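Local coordinates for aerobic respiration control sensor protein ArcB (Escherichia coli, PDB 2A0B) that relays phosphoryl groups to activate ArcA in the two-component system for anaerobic repression of the arc modulon, here as its histidine-containing phosphotransfer domain, at residues His77-Leu81 with Glu103-Trp108; Gly63-Lys67 with Gly82-Gln86. All coordinates share one frame; numbering follows the deposited sequence. Where two conformers were deposited one is given.

Helix 76-85 takes part in both contacts: in interaction 1 its start packs on helix 93-122, and in interaction 2 its end packs on helix 56-72. The centres of the two contacts lie about 10 Å apart, and they touch where Gln79 CG packs 3.5 Å from Lys67 O and, in the conformer given, where Met104 meets Ile66 and Ile85. Each has a buried apolar or glycine layer and a more exposed polar margin. In interaction 1 the layer is leucine, methionine and tryptophan, and the margin is a zinc site of one histidine and two glutamates. Interaction 2 instead brings two glycines together and places hydrogen bonds from His64 and Lys67 to glutamine oxygens at the surface, around the phosphorylation site.

Interaction 1. Residues His77-Leu81 with Glu103-Trp108; sequences HLQQL and EMKEEW. With ZN (zinc ion), chain B.
With CG anti to the backbone N (chi1 173°), His77 sends its ring across toward helix 93-122, where Glu107 meets it by turning CG between its own backbone N and carbonyl carbon (chi1 73°). A zinc ion joins them: His77 NE2 lies 2.1 Å from the metal and Glu107 OE2 lies 2.0 Å from it. One turn earlier, the extended chain of Glu103 brings a third ligand, its OE2 standing 2.1 Å from zinc. Glu103 OE2 lies in the plane of the imidazole, at its edge. The four-residue spacing of the two glutamates puts both carboxylates on the face turned to His77. Each binds through a single oxygen, since OE1 of Glu107 is 3.0 Å from zinc and that of Glu103 is farther still. Asp95 also belongs to the zinc site, though it is not among these three ligands.

Beneath the metal, Leu81 turns both methyls to the carboxylates: CD1 lies 3.5 Å from Glu107 OE2 and CD2 3.7 Å from Glu103 OE1. The buried Leu78 fills the next position inward: its CD1 rests 3.9 Å from Trp108 CB, while CD2 packs between the CG of Glu107 and the SD of Met104. In the conformer given, Met104 continues this apolar layer toward Ile66 of helix 56-72 and Met40 of helix 26-52.

Over these short segments the axes approach to 10.9 Å and run nearly antiparallel, at 165°. An apolar seam on the inner side and a charged, metal-bound one on the outer is the form taken here by two antiparallel helices of the HPt four-helix bundle, with zinc bridging them.

Interaction 2. Residues Gly63-Lys67 with Gly82-Gln86; sequences GHKIK and GQQIQ
Lys67 and Gly82 face each other where helices 56-72 and 76-85, the hairpin of the HPt four-helix bundle that bears the phosphorylation site His64, come close together: the CA atoms of Lys67 and Gly82 lie 4.5 Å apart. Gly63 and Gly82 make this possible: a modelled CB on either would clash with the other helix. Ile85 uses the room, its CG2 lying 3.9 Å from Gly63 CA.

The side chain of Lys67 is extended throughout. Lys67 CB sits 4.1 Å from Gly82 C, and CG carries the chain outward beside Gln83, which runs the same way. CD then passes 3.4 Å from Gln83 OE1 and CE 3.1 Å from it, before NZ closes a hydrogen bond of 2.6 Å to that oxygen. The ammonium stands 36° out of the carbonyl plane, so it does not lie on a lone pair. A methionine in its place would remove that donor, and is likely to leave Gln83 OE1 without its mate and the amide freer to turn.

His64 is held by the second polar bond. With CG anti to the backbone N, its ring swings to where Gln86, the first residue to leave the helix, can receive it. Ring and amide planes differ by only 14°, which lets the bond lie flat in both. It uses ND1, so NE2, the nitrogen phosphorylated in HPt domains, is probably kept available for phosphotransfer. His64 ND1 donates to Gln86 OE1 over 2.6 Å, with a bent N-H...O angle of 144°.

Interaction 1. Residues His77-Leu81 with Glu103-Trp108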
loop_
_atom_site.group_PDB
_atom_site.type_symbol
_atom_site.label_atom_id
_atom_site.label_comp_id
_atom_site.label_asym_id
_atom_site.label_seq_id
_atom_site.Cartn_x
_atom_site.Cartn_y
_atom_site.Cartn_z
ATOM N N HIS A 77 -4.480 0.040 4.753
ATOM C CA HIS A 77 -4.882 1.388 4.202
ATOM C C HIS A 77 -4.237 1.694 2.911
ATOM O O HIS A 77 -4.837 2.319 1.967
ATOM C CB HIS A 77 -4.460 2.396 5.297
ATOM C CG HIS A 77 -4.647 3.840 4.826
ATOM N ND1 HIS A 77 -5.917 4.274 4.509
ATOM C CD2 HIS A 77 -3.748 4.779 4.592
ATOM C CE1 HIS A 77 -5.790 5.557 4.108
ATOM N NE2 HIS A 77 -4.525 5.832 4.132
ATOM N N LEU A 78 -3.002 1.286 2.612
ATOM C CA LEU A 78 -2.337 1.443 1.366
ATOM C C LEU A 78 -3.072 0.596 0.289
ATOM O O LEU A 78 -3.192 0.986 -0.845
ATOM C CB LEU A 78 -0.845 1.126 1.297
ATOM C CG LEU A 78 0.049 1.954 2.260
ATOM C CD1 LEU A 78 1.516 1.640 2.071
ATOM C CD2 LEU A 78 -0.133 3.454 1.869
ATOM N N GLN A 79 -3.542 -0.578 0.753
ATOM C CA GLN A 79 -4.322 -1.399 -0.208
ATOM C C GLN A 79 -5.631 -0.722 -0.659
ATOM O O GLN A 79 -5.895 -0.714 -1.862
ATOM C CB GLN A 79 -4.654 -2.731 0.506
ATOM C CG GLN A 79 -5.292 -3.737 -0.472
ATOM C CD GLN A 79 -5.790 -4.948 0.285
ATOM O OE1 GLN A 79 -5.890 -6.016 -0.339
ATOM N NE2 GLN A 79 -6.108 -4.884 1.539
ATOM N N GLN A 80 -6.247 -0.061 0.304
ATOM C CA GLN A 80 -7.505 0.659 -0.007
ATOM C C GLN A 80 -7.232 1.873 -0.885
ATOM O O GLN A 80 -7.977 2.118 -1.870
ATOM C CB GLN A 80 -8.243 1.040 1.259
ATOM C CG GLN A 80 -9.588 1.718 0.978
ATOM C CD GLN A 80 -10.496 0.975 0.026
ATOM O OE1 GLN A 80 -10.497 -0.279 -0.018
ATOM N NE2 GLN A 80 -11.291 1.701 -0.778
ATOM N N LEU A 81 -6.100 2.568 -0.651
ATOM C CA LEU A 81 -5.771 3.656 -1.612
ATOM C C LEU A 81 -5.538 3.201 -3.018
ATOM O O LEU A 81 -5.812 3.710 -4.085
ATOM C CB LEU A 81 -4.496 4.433 -1.178
ATOM C CG LEU A 81 -4.702 5.449 -0.076
ATOM C CD1 LEU A 81 -3.335 6.023 0.257
ATOM C CD2 LEU A 81 -5.673 6.488 -0.626
ATOM N N GLU A 103 -1.227 11.433 -1.299
ATOM C CA GLU A 103 -1.466 10.851 -0.012
ATOM C C GLU A 103 -0.571 9.570 0.142
ATOM O O GLU A 103 0.151 9.450 1.112
ATOM C CB GLU A 103 -2.904 10.467 0.147
ATOM C CG GLU A 103 -3.182 9.924 1.517
ATOM C CD GLU A 103 -4.590 9.474 1.665
ATOM O OE1 GLU A 103 -5.551 9.898 0.909
ATOM O OE2 GLU A 103 -4.915 8.670 2.571
ATOM N N MET A 104 -0.675 8.775 -0.920
ATOM C CA MET A 104 0.224 7.564 -0.911
ATOM C C MET A 104 1.675 7.922 -0.830
ATOM O O MET A 104 2.441 7.337 -0.032
ATOM C CB MET A 104 0.027 6.791 -2.244
ATOM C CG MET A 104 1.024 5.614 -2.280
ATOM S SD MET A 104 0.139 4.055 -1.955
ATOM C CE MET A 104 -0.811 4.068 -3.487
ATOM N N LYS A 105 2.175 8.876 -1.624
ATOM C CA LYS A 105 3.551 9.282 -1.697
ATOM C C LYS A 105 4.016 9.744 -0.315
ATOM O O LYS A 105 5.130 9.449 0.155
ATOM C CB LYS A 105 3.699 10.395 -2.737
ATOM C CG LYS A 105 5.100 11.025 -2.745
ATOM C CD LYS A 105 5.119 12.122 -3.813
ATOM C CE LYS A 105 6.534 12.353 -4.327
ATOM N NZ LYS A 105 6.619 13.630 -5.113
ATOM N N GLU A 106 3.176 10.571 0.312
ATOM C CA GLU A 106 3.567 11.158 1.590
ATOM C C GLU A 106 3.562 10.176 2.736
ATOM O O GLU A 106 4.325 10.398 3.696
ATOM C CB GLU A 106 2.625 12.349 2.013
ATOM C CG GLU A 106 2.837 13.554 1.101
ATOM C CD GLU A 106 1.894 14.739 1.450
ATOM O OE1 GLU A 106 1.374 14.813 2.552
ATOM O OE2 GLU A 106 1.744 15.518 0.499
ATOM N N GLU A 107 2.728 9.120 2.775
ATOM C CA GLU A 107 2.592 8.302 3.926
ATOM C C GLU A 107 3.212 6.825 3.819
ATOM O O GLU A 107 3.196 6.344 4.957
ATOM C CB GLU A 107 1.162 8.053 4.290
ATOM C CG GLU A 107 0.456 7.069 3.330
ATOM C CD GLU A 107 -0.909 6.837 3.849
ATOM O OE1 GLU A 107 -1.225 6.328 4.923
ATOM O OE2 GLU A 107 -1.819 7.296 3.091
ATOM N N TRP A 108 3.595 6.468 2.640
ATOM C CA TRP A 108 3.859 4.965 2.721
ATOM C C TRP A 108 5.036 4.586 3.626
ATOM O O TRP A 108 4.839 3.508 4.246
ATOM C CB TRP A 108 4.057 4.470 1.302
ATOM C CG TRP A 108 5.290 4.852 0.607
ATOM C CD1 TRP A 108 5.533 5.909 -0.228
ATOM C CD2 TRP A 108 6.585 4.202 0.696
ATOM N NE1 TRP A 108 6.792 5.961 -0.699
ATOM C CE2 TRP A 108 7.469 4.862 -0.094
ATOM C CE3 TRP A 108 6.931 3.030 1.446
ATOM C CZ2 TRP A 108 8.820 4.505 -0.257
ATOM C CZ3 TRP A 108 8.272 2.676 1.284
ATOM C CH2 TRP A 108 9.162 3.373 0.475
HETATM ZN ZN ZN B . -3.642 7.703 3.896
#

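Interaction 2. Residues Gly63-Lys67 with Gly82-Gln86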
loop_
_atom_site.group_PDB
_atom_site.type_symbol
_atom_site.label_atom_id
_atom_site.label_comp_id
_atom_site.label_asym_id
_atom_site.label_seq_id
_atom_site.Cartn_x
_atom_site.Cartn_y
_atom_site.Cartn_z
ATOM N N GLY A 63 -1.788 1.417 -9.888
ATOM C CA GLY A 63 -2.609 1.310 -8.703
ATOM C C GLY A 63 -2.866 -0.202 -8.319
ATOM O O GLY A 63 -2.839 -0.533 -7.187
ATOM N N HIS A 64 -3.228 -0.963 -9.355
ATOM C CA HIS A 64 -3.509 -2.406 -9.126
ATOM C C HIS A 64 -2.246 -3.116 -8.634
ATOM O O HIS A 64 -2.432 -3.976 -7.728
ATOM C CB HIS A 64 -3.880 -2.939 -10.517
ATOM C CG HIS A 64 -4.263 -4.415 -10.467
ATOM N ND1 HIS A 64 -5.365 -4.892 -9.837
ATOM C CD2 HIS A 64 -3.557 -5.469 -10.981
ATOM C CE1 HIS A 64 -5.396 -6.250 -9.975
ATOM N NE2 HIS A 64 -4.329 -6.554 -10.657
ATOM N N LYS A 65 -1.113 -2.786 -9.178
ATOM C CA LYS A 65 0.140 -3.432 -8.713
ATOM C C LYS A 65 0.401 -3.122 -7.247
ATOM O O LYS A 65 0.667 -3.997 -6.406
ATOM C CB LYS A 65 1.267 -2.999 -9.607
ATOM C CG LYS A 65 2.579 -3.778 -9.584
ATOM C CD LYS A 65 3.643 -3.051 -10.404
ATOM C CE LYS A 65 3.219 -2.938 -11.859
ATOM N NZ LYS A 65 4.179 -2.150 -12.681
ATOM N N ILE A 66 0.235 -1.810 -6.885
ATOM C CA ILE A 66 0.445 -1.504 -5.464
ATOM C C ILE A 66 -0.562 -2.106 -4.590
ATOM O O ILE A 66 -0.280 -2.497 -3.420
ATOM C CB ILE A 66 0.439 0.088 -5.362
ATOM C CG1 ILE A 66 1.677 0.632 -6.025
ATOM C CG2 ILE A 66 0.391 0.481 -3.900
ATOM C CD1 ILE A 66 1.547 2.144 -6.365
ATOM N N LYS A 67 -1.873 -2.211 -4.899
ATOM C CA LYS A 67 -2.936 -2.776 -4.163
ATOM C C LYS A 67 -2.505 -4.266 -3.766
ATOM O O LYS A 67 -2.669 -4.588 -2.622
ATOM C CB LYS A 67 -4.240 -2.815 -4.963
ATOM C CG LYS A 67 -5.359 -3.467 -4.193
ATOM C CD LYS A 67 -6.593 -3.760 -5.025
ATOM C CE LYS A 67 -7.657 -4.510 -4.217
ATOM N NZ LYS A 67 -8.714 -4.931 -5.212
ATOM N N GLY A 82 -4.846 1.983 -3.124
ATOM C CA GLY A 82 -4.558 1.457 -4.457
ATOM C C GLY A 82 -5.902 0.958 -5.044
ATOM O O GLY A 82 -5.960 1.158 -6.263
ATOM N N GLN A 83 -6.807 0.480 -4.280
ATOM C CA GLN A 83 -8.126 0.094 -4.812
ATOM C C GLN A 83 -8.828 1.332 -5.402
ATOM O O GLN A 83 -9.313 1.270 -6.537
ATOM C CB GLN A 83 -8.955 -0.558 -3.727
ATOM C CG GLN A 83 -10.415 -0.742 -4.114
ATOM C CD GLN A 83 -10.586 -1.770 -5.202
ATOM O OE1 GLN A 83 -9.672 -2.519 -5.530
ATOM N NE2 GLN A 83 -11.776 -1.824 -5.821
ATOM N N GLN A 84 -8.774 2.444 -4.627
ATOM C CA GLN A 84 -9.419 3.661 -5.204
ATOM C C GLN A 84 -8.728 4.118 -6.449
ATOM O O GLN A 84 -9.398 4.432 -7.468
ATOM C CB GLN A 84 -9.361 4.784 -4.135
ATOM C CG GLN A 84 -10.251 4.512 -2.955
ATOM C CD GLN A 84 -9.925 5.325 -1.710
ATOM O OE1 GLN A 84 -10.462 5.042 -0.649
ATOM N NE2 GLN A 84 -8.994 6.256 -1.718
ATOM N N ILE A 85 -7.401 4.173 -6.561
ATOM C CA ILE A 85 -6.633 4.561 -7.699
ATOM C C ILE A 85 -6.935 3.719 -8.941
ATOM O O ILE A 85 -7.014 4.179 -10.062
ATOM C CB ILE A 85 -5.106 4.577 -7.413
ATOM C CG1 ILE A 85 -4.870 5.725 -6.376
ATOM C CG2 ILE A 85 -4.273 4.821 -8.620
ATOM C CD1 ILE A 85 -3.522 5.708 -5.680
ATOM N N GLN A 86 -7.166 2.387 -8.690
ATOM C CA GLN A 86 -7.476 1.588 -9.886
ATOM C C GLN A 86 -8.941 1.559 -10.162
ATOM O O GLN A 86 -9.360 0.712 -11.016
ATOM C CB GLN A 86 -6.903 0.133 -9.668
ATOM C CG GLN A 86 -7.650 -0.652 -8.662
ATOM C CD GLN A 86 -7.618 -2.191 -8.748
ATOM O OE1 GLN A 86 -6.590 -2.734 -9.078
ATOM N NE2 GLN A 86 -8.708 -2.838 -8.426
#